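PDB 5Y5A: KLLA0F20702p, which is probably a telomerase subunit of the Est1 family that binds Cdc13 and is thought to recruit the enzyme to telomeres. Local coordinates for residues K304-I307 and I308-I312; T248-F251 and G252-A255; D337-K340 and H341-T344. One frame throughout, in Å; residues are numbered along the deposited sequence.

Interaction 1: residues K304-I307 and I308-I312; sequences KKRI and INMEI
Arg-306 and Ile-307 both reach forward to Met-310 in the first turn of helix 306-315, with Lys-305 as the N-cap residue, in a fragment of the longer protein that holds its Est1 and mostly helical Est1 DNA/RNA-binding regions. The carbonyl of Lys-305 takes two donors: Ile-308 N at 2.8 Å, above the carbonyl plane and bent to 135° at the hydrogen, and Asn-309 N at 3.2 Å, in the plane and straighter. Met-310 N to Arg-306 O (2.9 Å) and Glu-311 N to Ile-307 O continue the regular i to i+4 pattern.

Of the polar side chains, Asn-309 gives its OD1 to Lys-349 of helix 339-379, while its ND2 stays 3.6 Å from Lys-304 O. The same long helix supplies Asn-357, whose OD1 is hydrogen-bonded to Arg-306 NH2.

The apolar contacts run along the helix surface. Ile-307 CG2 rests 3.9 Å from Ile-308 CD1, next door in sequence. On its other branch, CG1 sits opposite the backbone N (chi1 -169°) and directs CD1 to within 3.7 Å of Met-310 CE. Bends at chi2 and chi3 bring the Arg-306 guanidinium down obliquely onto the methionine thioether, where NH2 lies 3.1 Å from Met-310 SD.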
ATOM      1  N   LYS A 304       9.475 -18.202 -21.384  1.00 98.20           N
ATOM      2  CA  LYS A 304      10.320 -17.468 -20.444  1.00 92.04           C
ATOM      3  C   LYS A 304      10.564 -16.029 -20.884  1.00 90.07           C
ATOM      4  O   LYS A 304      11.636 -15.467 -20.640  1.00 92.49           O
ATOM      5  CB  LYS A 304      11.654 -18.188 -20.243  1.00 92.93           C
ATOM      6  CG  LYS A 304      11.489 -19.589 -19.691  1.00 91.26           C
ATOM      7  CD  LYS A 304      12.794 -20.158 -19.187  1.00 89.85           C
ATOM      8  CE  LYS A 304      12.567 -21.520 -18.558  1.00 91.39           C
ATOM      9  NZ  LYS A 304      13.705 -21.928 -17.694  1.00 95.31           N
ATOM     10  N   LYS A 305       9.563 -15.444 -21.540  1.00 84.42           N
ATOM     11  CA  LYS A 305       9.513 -14.002 -21.721  1.00 82.49           C
ATOM     12  C   LYS A 305       9.395 -13.358 -20.348  1.00 86.84           C
ATOM     13  O   LYS A 305       8.730 -13.897 -19.458  1.00 83.46           O
ATOM     14  CB  LYS A 305       8.334 -13.593 -22.594  1.00 83.60           C
ATOM     15  CG  LYS A 305       8.290 -14.261 -23.948  1.00 87.58           C
ATOM     16  CD  LYS A 305       6.954 -13.986 -24.614  1.00 92.59           C
ATOM     17  CE  LYS A 305       6.817 -14.734 -25.928  1.00 99.12           C
ATOM     18  NZ  LYS A 305       5.489 -14.481 -26.545  1.00100.47           N
ATOM     19  N   ARG A 306      10.038 -12.212 -20.190  1.00 92.76           N
ATOM     20  CA  ARG A 306      10.048 -11.458 -18.950  1.00 95.53           C
ATOM     21  C   ARG A 306       8.673 -11.254 -18.375  1.00 90.09           C
ATOM     22  O   ARG A 306       8.482 -11.280 -17.181  1.00 83.21           O
ATOM     23  CB  ARG A 306      10.664 -10.081 -19.190  1.00101.48           C
ATOM     24  CG  ARG A 306      11.003  -9.286 -17.929  1.00102.43           C
ATOM     25  CD  ARG A 306       9.830  -8.454 -17.469  1.00104.82           C
ATOM     26  NE  ARG A 306      10.039  -7.030 -17.643  1.00106.58           N
ATOM     27  CZ  ARG A 306       9.805  -6.132 -16.693  1.00106.51           C
ATOM     28  NH1 ARG A 306      10.019  -4.852 -16.919  1.00102.65           N
ATOM     29  NH2 ARG A 306       9.359  -6.512 -15.511  1.00109.22           N
ATOM     30  N   ILE A 307       7.719 -11.029 -19.246  1.00 83.72           N
ATOM     31  CA  ILE A 307       6.351 -10.753 -18.829  1.00 79.35           C
ATOM     32  C   ILE A 307       5.780 -11.953 -18.071  1.00 73.03           C
ATOM     33  O   ILE A 307       4.992 -11.795 -17.140  1.00 74.33           O
ATOM     34  CB  ILE A 307       5.441 -10.402 -20.033  1.00 74.73           C
ATOM     35  CG1 ILE A 307       4.098  -9.856 -19.544  1.00 73.84           C
ATOM     36  CG2 ILE A 307       5.233 -11.605 -20.937  1.00 77.33           C
ATOM     37  CD1 ILE A 307       4.200  -8.523 -18.826  1.00 67.77           C
ATOM     38  N   ILE A 308       6.208 -13.151 -18.455  1.00 68.58           N
ATOM     39  CA  ILE A 308       5.771 -14.369 -17.794  1.00 58.81           C
ATOM     40  C   ILE A 308       6.480 -14.548 -16.454  1.00 54.66           C
ATOM     41  O   ILE A 308       5.850 -14.928 -15.466  1.00 57.07           O
ATOM     42  CB  ILE A 308       6.022 -15.602 -18.677  1.00 60.85           C
ATOM     43  CG1 ILE A 308       5.382 -15.405 -20.052  1.00 73.83           C
ATOM     44  CG2 ILE A 308       5.496 -16.858 -18.002  1.00 54.07           C
ATOM     45  CD1 ILE A 308       3.898 -15.114 -19.998  1.00 79.26           C
ATOM     46  N   ASN A 309       7.786 -14.276 -16.422  1.00 46.25           N
ATOM     47  CA  ASN A 309       8.550 -14.360 -15.180  1.00 43.88           C
ATOM     48  C   ASN A 309       7.946 -13.407 -14.160  1.00 44.89           C
ATOM     49  O   ASN A 309       7.731 -13.766 -13.000  1.00 45.02           O
ATOM     50  CB  ASN A 309      10.039 -14.026 -15.398  1.00 41.10           C
ATOM     51  CG  ASN A 309      10.697 -14.893 -16.453  1.00 50.43           C
ATOM     52  OD1 ASN A 309      10.428 -16.086 -16.558  1.00 59.47           O
ATOM     53  ND2 ASN A 309      11.577 -14.289 -17.242  1.00 56.89           N
ATOM     54  N   MET A 310       7.660 -12.190 -14.607  1.00 49.00           N
ATOM     55  CA  MET A 310       7.033 -11.193 -13.747  1.00 51.53           C
ATOM     56  C   MET A 310       5.673 -11.656 -13.221  1.00 49.93           C
ATOM     57  O   MET A 310       5.385 -11.504 -12.042  1.00 48.01           O
ATOM     58  CB  MET A 310       6.869  -9.863 -14.486  1.00 56.67           C
ATOM     59  CG  MET A 310       6.250  -8.764 -13.613  1.00 66.70           C
ATOM     60  SD  MET A 310       6.616  -7.101 -14.199  1.00131.20           S
ATOM     61  CE  MET A 310       6.114  -7.232 -15.910  1.00 82.66           C
ATOM     62  N   GLU A 311       4.835 -12.223 -14.083  1.00 51.99           N
ATOM     63  CA  GLU A 311       3.504 -12.621 -13.630  1.00 46.78           C
ATOM     64  C   GLU A 311       3.574 -13.793 -12.646  1.00 45.97           C
ATOM     65  O   GLU A 311       2.802 -13.853 -11.691  1.00 43.94           O
ATOM     66  CB  GLU A 311       2.614 -12.947 -14.822  1.00 47.17           C
ATOM     67  CG  GLU A 311       2.173 -11.688 -15.559  1.00 62.51           C
ATOM     68  CD  GLU A 311       1.332 -11.972 -16.789  1.00 82.38           C
ATOM     69  OE1 GLU A 311       1.211 -13.154 -17.173  1.00 88.95           O
ATOM     70  OE2 GLU A 311       0.793 -11.007 -17.373  1.00 88.85           O
ATOM     71  N   ILE A 312       4.522 -14.699 -12.853  1.00 43.79           N
ATOM     72  CA  ILE A 312       4.754 -15.772 -11.889  1.00 44.44           C
ATOM     73  C   ILE A 312       5.131 -15.220 -10.510  1.00 46.84           C
ATOM     74  O   ILE A 312       4.656 -15.707  -9.480  1.00 44.26           O
ATOM     75  CB  ILE A 312       5.849 -16.732 -12.379  1.00 42.56           C
ATOM     76  CG1 ILE A 312       5.339 -17.504 -13.597  1.00 52.40           C
ATOM     77  CG2 ILE A 312       6.262 -17.693 -11.270  1.00 40.03           C
ATOM     78  CD1 ILE A 312       6.306 -18.506 -14.136  1.00 57.85           C
TER

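Interaction 2: residues T248-F251 and G252-A255; sequences TKNF and GNAA
Ala-255 N donates to Phe-251 O over 2.8 Å, nearly straight at 168°, in the first turn of helix 251-263. The bond beside it, from Ala-254 N to Asn-250 O, is 2.9 Å long. Asn-250 occupies the N-cap position, but its side chain makes no capping bond. Just before it, Lys-249 has positive phi and ends helix 235-247 in a Schellman motif. Helix 251-263 starts almost at once, giving a tight helix-to-helix turn in an alpha-helical region of the TPR clan.

The side chains of Asn-250 and Asn-253 run side by side in the same direction, with their amide planes only 14° apart. Asn-253 ND2 comes 3.7 Å from Asn-250 CB, a packing contact. The polar ends find other mates: Asn-253 OD1 takes a hydrogen bond from Gln-363, and Asn-250 ND2 reaches Glu-314 weakly. With CG beside its own backbone N (chi1 -68°), Asn-250 turns OD1 back to Thr-248 OG1, 2.5 Å away in the amide plane and on a lone pair; OG1 is also hydrogen-bonded to Tyr-245 O. With an alanine here, Thr-248 OG1 would probably keep only Tyr-245 O of these two partners, and Glu-314 OE1 would lose its weak amide bond.

Phe-251 turns the other way, onto helices 271-279 and 285-298, with Lys-249 CA 3.8 Å above the plane of the Phe-251 ring, offset toward the rim. Glu-314 OE2 also receives Asn-253 N and, weakly, Gly-252 N, which implies that a carboxylate from a distant part of the chain satisfies the helix start and is probably favoured there by the helix dipole.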
ATOM      1  N   THR A 248      -7.840  -5.310 -14.101  1.00 54.08           N
ATOM      2  CA  THR A 248      -6.793  -5.667 -15.053  1.00 55.32           C
ATOM      3  C   THR A 248      -6.247  -7.047 -14.743  1.00 50.51           C
ATOM      4  O   THR A 248      -5.284  -7.495 -15.365  1.00 52.49           O
ATOM      5  CB  THR A 248      -5.632  -4.652 -15.041  1.00 62.73           C
ATOM      6  OG1 THR A 248      -5.010  -4.635 -13.747  1.00 62.02           O
ATOM      7  CG2 THR A 248      -6.146  -3.261 -15.379  1.00 69.73           C
ATOM      8  N   LYS A 249      -6.872  -7.700 -13.767  1.00 44.59           N
ATOM      9  CA  LYS A 249      -6.454  -9.008 -13.280  1.00 44.81           C
ATOM     10  C   LYS A 249      -5.002  -9.015 -12.800  1.00 47.80           C
ATOM     11  O   LYS A 249      -4.293 -10.007 -12.964  1.00 50.69           O
ATOM     12  CB  LYS A 249      -6.660 -10.074 -14.362  1.00 49.44           C
ATOM     13  CG  LYS A 249      -8.128 -10.400 -14.639  1.00 52.33           C
ATOM     14  CD  LYS A 249      -8.260 -11.202 -15.919  1.00 54.31           C
ATOM     15  CE  LYS A 249      -9.601 -11.886 -16.026  1.00 67.03           C
ATOM     16  NZ  LYS A 249      -9.679 -12.688 -17.290  1.00 71.49           N
ATOM     17  N   ASN A 250      -4.558  -7.908 -12.211  1.00 46.40           N
ATOM     18  CA  ASN A 250      -3.295  -7.915 -11.479  1.00 43.89           C
ATOM     19  C   ASN A 250      -3.584  -8.222 -10.016  1.00 44.56           C
ATOM     20  O   ASN A 250      -3.573  -7.333  -9.159  1.00 43.78           O
ATOM     21  CB  ASN A 250      -2.557  -6.586 -11.626  1.00 50.14           C
ATOM     22  CG  ASN A 250      -2.062  -6.354 -13.039  1.00 54.37           C
ATOM     23  OD1 ASN A 250      -2.656  -5.591 -13.802  1.00 53.38           O
ATOM     24  ND2 ASN A 250      -0.974  -7.023 -13.397  1.00 57.51           N
ATOM     25  N   PHE A 251      -3.852  -9.496  -9.744  1.00 40.76           N
ATOM     26  CA  PHE A 251      -4.368  -9.889  -8.442  1.00 46.52           C
ATOM     27  C   PHE A 251      -3.310  -9.836  -7.350  1.00 41.19           C
ATOM     28  O   PHE A 251      -3.644  -9.668  -6.188  1.00 42.50           O
ATOM     29  CB  PHE A 251      -4.996 -11.282  -8.525  1.00 41.01           C
ATOM     30  CG  PHE A 251      -6.218 -11.327  -9.389  1.00 41.96           C
ATOM     31  CD1 PHE A 251      -7.313 -10.517  -9.099  1.00 42.90           C
ATOM     32  CD2 PHE A 251      -6.276 -12.160 -10.496  1.00 42.28           C
ATOM     33  CE1 PHE A 251      -8.442 -10.539  -9.893  1.00 48.25           C
ATOM     34  CE2 PHE A 251      -7.409 -12.192 -11.298  1.00 50.04           C
ATOM     35  CZ  PHE A 251      -8.494 -11.376 -10.994  1.00 51.02           C
ATOM     36  N   GLY A 252      -2.039  -9.967  -7.713  1.00 42.01           N
ATOM     37  CA  GLY A 252      -0.984  -9.792  -6.727  1.00 38.90           C
ATOM     38  C   GLY A 252      -0.873  -8.335  -6.305  1.00 36.44           C
ATOM     39  O   GLY A 252      -0.740  -8.038  -5.122  1.00 41.19           O
ATOM     40  N   ASN A 253      -0.919  -7.425  -7.279  1.00 40.48           N
ATOM     41  CA  ASN A 253      -1.004  -5.995  -6.993  1.00 39.63           C
ATOM     42  C   ASN A 253      -2.244  -5.701  -6.139  1.00 40.86           C
ATOM     43  O   ASN A 253      -2.202  -4.865  -5.237  1.00 43.48           O
ATOM     44  CB  ASN A 253      -1.059  -5.168  -8.290  1.00 40.18           C
ATOM     45  CG  ASN A 253       0.224  -5.266  -9.133  1.00 50.14           C
ATOM     46  OD1 ASN A 253       1.188  -5.949  -8.774  1.00 47.03           O
ATOM     47  ND2 ASN A 253       0.221  -4.586 -10.276  1.00 51.67           N
ATOM     48  N   ALA A 254      -3.344  -6.398  -6.421  1.00 36.38           N
ATOM     49  CA  ALA A 254      -4.596  -6.174  -5.692  1.00 42.06           C
ATOM     50  C   ALA A 254      -4.466  -6.606  -4.236  1.00 43.63           C
ATOM     51  O   ALA A 254      -4.798  -5.852  -3.309  1.00 41.40           O
ATOM     52  CB  ALA A 254      -5.768  -6.916  -6.378  1.00 34.61           C
ATOM     53  N   ALA A 255      -3.968  -7.825  -4.041  1.00 49.52           N
ATOM     54  CA  ALA A 255      -3.718  -8.362  -2.706  1.00 42.70           C
ATOM     55  C   ALA A 255      -2.819  -7.436  -1.903  1.00 37.99           C
ATOM     56  O   ALA A 255      -3.080  -7.161  -0.734  1.00 39.42           O
ATOM     57  CB  ALA A 255      -3.086  -9.757  -2.802  1.00 37.30           C
TER

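Interaction 3: residues D337-K340 and H341-T344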
ATOM      1  N   ASP A 337      -3.147 -29.328  -4.890  1.00 53.30           N
ATOM      2  CA  ASP A 337      -2.008 -30.243  -4.913  1.00 59.51           C
ATOM      3  C   ASP A 337      -0.780 -29.653  -5.618  1.00 56.71           C
ATOM      4  O   ASP A 337       0.218 -30.339  -5.816  1.00 58.92           O
ATOM      5  CB  ASP A 337      -2.405 -31.566  -5.576  1.00 71.43           C
ATOM      6  CG  ASP A 337      -2.918 -31.381  -6.990  1.00 81.95           C
ATOM      7  OD1 ASP A 337      -3.515 -30.321  -7.275  1.00 88.11           O
ATOM      8  OD2 ASP A 337      -2.727 -32.298  -7.815  1.00 83.23           O
ATOM      9  N   ARG A 338      -0.841 -28.379  -5.983  1.00 54.18           N
ATOM     10  CA  ARG A 338       0.285 -27.744  -6.660  1.00 54.29           C
ATOM     11  C   ARG A 338       1.025 -26.750  -5.763  1.00 53.49           C
ATOM     12  O   ARG A 338       1.813 -25.937  -6.257  1.00 55.37           O
ATOM     13  CB  ARG A 338      -0.192 -27.030  -7.937  1.00 55.90           C
ATOM     14  CG  ARG A 338      -0.740 -27.954  -9.017  1.00 58.37           C
ATOM     15  CD  ARG A 338      -1.216 -27.176 -10.257  1.00 62.72           C
ATOM     16  NE  ARG A 338      -0.109 -26.553 -10.982  1.00 59.57           N
ATOM     17  CZ  ARG A 338      -0.098 -25.289 -11.396  1.00 54.43           C
ATOM     18  NH1 ARG A 338      -1.137 -24.493 -11.167  1.00 46.65           N
ATOM     19  NH2 ARG A 338       0.960 -24.818 -12.041  1.00 53.96           N
ATOM     20  N   LEU A 339       0.785 -26.812  -4.453  1.00 50.90           N
ATOM     21  CA  LEU A 339       1.364 -25.829  -3.527  1.00 51.79           C
ATOM     22  C   LEU A 339       2.894 -25.853  -3.503  1.00 52.27           C
ATOM     23  O   LEU A 339       3.527 -24.799  -3.531  1.00 44.90           O
ATOM     24  CB  LEU A 339       0.826 -26.034  -2.109  1.00 47.51           C
ATOM     25  CG  LEU A 339      -0.629 -25.576  -1.916  1.00 49.15           C
ATOM     26  CD1 LEU A 339      -1.009 -25.613  -0.446  1.00 50.79           C
ATOM     27  CD2 LEU A 339      -0.856 -24.177  -2.486  1.00 42.08           C
ATOM     28  N   LYS A 340       3.484 -27.045  -3.456  1.00 51.25           N
ATOM     29  CA  LYS A 340       4.936 -27.164  -3.479  1.00 49.82           C
ATOM     30  C   LYS A 340       5.494 -26.633  -4.805  1.00 52.84           C
ATOM     31  O   LYS A 340       6.551 -26.013  -4.831  1.00 52.07           O
ATOM     32  CB  LYS A 340       5.371 -28.613  -3.254  1.00 55.72           C
ATOM     33  CG  LYS A 340       6.889 -28.794  -3.126  1.00 65.92           C
ATOM     34  CD  LYS A 340       7.289 -30.271  -3.151  1.00 78.41           C
ATOM     35  CE  LYS A 340       8.794 -30.445  -3.329  1.00 86.97           C
ATOM     36  NZ  LYS A 340       9.173 -31.872  -3.556  1.00 92.95           N
ATOM     37  N   HIS A 341       4.765 -26.861  -5.894  1.00 52.04           N
ATOM     38  CA  HIS A 341       5.152 -26.352  -7.209  1.00 50.87           C
ATOM     39  C   HIS A 341       5.190 -24.822  -7.261  1.00 53.05           C
ATOM     40  O   HIS A 341       6.131 -24.242  -7.808  1.00 48.48           O
ATOM     41  CB  HIS A 341       4.197 -26.871  -8.278  1.00 46.79           C
ATOM     42  CG  HIS A 341       4.430 -26.288  -9.637  1.00 53.25           C
ATOM     43  ND1 HIS A 341       5.509 -26.635 -10.424  1.00 57.90           N
ATOM     44  CD2 HIS A 341       3.721 -25.383 -10.352  1.00 56.50           C
ATOM     45  CE1 HIS A 341       5.453 -25.968 -11.561  1.00 61.12           C
ATOM     46  NE2 HIS A 341       4.378 -25.202 -11.544  1.00 63.01           N
ATOM     47  N   PHE A 342       4.167 -24.172  -6.706  1.00 45.08           N
ATOM     48  CA  PHE A 342       4.123 -22.710  -6.659  1.00 44.55           C
ATOM     49  C   PHE A 342       5.363 -22.124  -5.993  1.00 42.43           C
ATOM     50  O   PHE A 342       5.949 -21.165  -6.485  1.00 45.24           O
ATOM     51  CB  PHE A 342       2.871 -22.225  -5.921  1.00 39.71           C
ATOM     52  CG  PHE A 342       1.601 -22.428  -6.693  1.00 47.29           C
ATOM     53  CD1 PHE A 342       1.534 -22.104  -8.042  1.00 47.80           C
ATOM     54  CD2 PHE A 342       0.479 -22.956  -6.077  1.00 46.14           C
ATOM     55  CE1 PHE A 342       0.367 -22.291  -8.763  1.00 48.26           C
ATOM     56  CE2 PHE A 342      -0.699 -23.145  -6.789  1.00 44.39           C
ATOM     57  CZ  PHE A 342      -0.755 -22.814  -8.137  1.00 48.51           C
ATOM     58  N   GLN A 343       5.764 -22.717  -4.877  1.00 37.82           N
ATOM     59  CA  GLN A 343       6.869 -22.201  -4.092  1.00 42.11           C
ATOM     60  C   GLN A 343       8.200 -22.409  -4.793  1.00 48.48           C
ATOM     61  O   GLN A 343       9.055 -21.512  -4.822  1.00 44.78           O
ATOM     62  CB  GLN A 343       6.907 -22.868  -2.720  1.00 40.59           C
ATOM     63  CG  GLN A 343       8.163 -22.530  -1.934  1.00 49.15           C
ATOM     64  CD  GLN A 343       8.365 -23.437  -0.746  1.00 59.14           C
ATOM     65  OE1 GLN A 343       9.003 -24.487  -0.852  1.00 72.43           O
ATOM     66  NE2 GLN A 343       7.830 -23.039   0.394  1.00 55.34           N
ATOM     67  N   THR A 344       8.381 -23.598  -5.352  1.00 46.33           N
ATOM     68  CA  THR A 344       9.653 -23.913  -5.983  1.00 47.46           C
ATOM     69  C   THR A 344       9.852 -23.025  -7.214  1.00 40.19           C
ATOM     70  O   THR A 344      10.953 -22.543  -7.467  1.00 45.35           O
ATOM     71  CB  THR A 344       9.746 -25.410  -6.356  1.00 57.82           C
ATOM     72  OG1 THR A 344       8.630 -25.778  -7.166  1.00 68.25           O
ATOM     73  CG2 THR A 344       9.726 -26.273  -5.107  1.00 57.27           C
TER
HETATM   74  O   HOH W   1       3.128 -29.328  -6.096  1.00 61.87           O
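Helix 339-379 starts with Phe-342 N bonded to Arg-338 O at 3.0 Å, followed by a weak, longer bond from Gln-343 N to Leu-339 O and a sound one from Thr-344 N to Lys-340 O. A water joins Asp-337 O to His-341 N, extending the polar pattern back past the N-cap residue, Arg-338.

The Arg-338 side chain, bent at chi3 (68°), runs out from the helix beside His-341, pointing the same way. Its CB lies over one face of the Phe-342 ring, while farther out Phe-342 CE1 sits over one face of the guanidinium, 3.6 Å from NH1, with the two planes 70° apart. NH2 meets His-341 obliquely, 3.3 Å from CD2.

This is the N-terminal end of the longest helix of this chain, and Glu-301 clasps it: OE2 forms a salt bridge with Arg-338 NH2 and a hydrogen bond with His-341 NE2. His-335 ND1 holds Arg-338 NH1. Phe-342 makes an edge-to-face pair with Tyr-316 and touches Pro-319 of helix 318-325, with Leu-339 CD2 packed 4.0 Å from its CD2. At the far end Thr-344 OG1 lies 3.1 Å from Lys-340 O and 3.0 Å from His-341 O.

Overall arrangement
All three interactions are helix beginnings within the Est1 DNA/RNA-binding region, met in the order 2, 1, 3 along the chain, and none touches another. Interaction 2 is the buried one, its centre about 12 Å from the centre of the chain. Interaction 1 is partly buried and interaction 3 lies at the surface, with their own centres about 17 Å apart. Helix 339-379 meets all three: interaction 3 is its start, and residues farther along it receive side chains of interactions 1 and 2. Helix 306-315 joins interactions 1 and 2. The chemistry shifts from small residues and side-by-side amides, with a carboxylate from helix 306-315, through aliphatic and thioether packing, to aromatic rings and ionic partners.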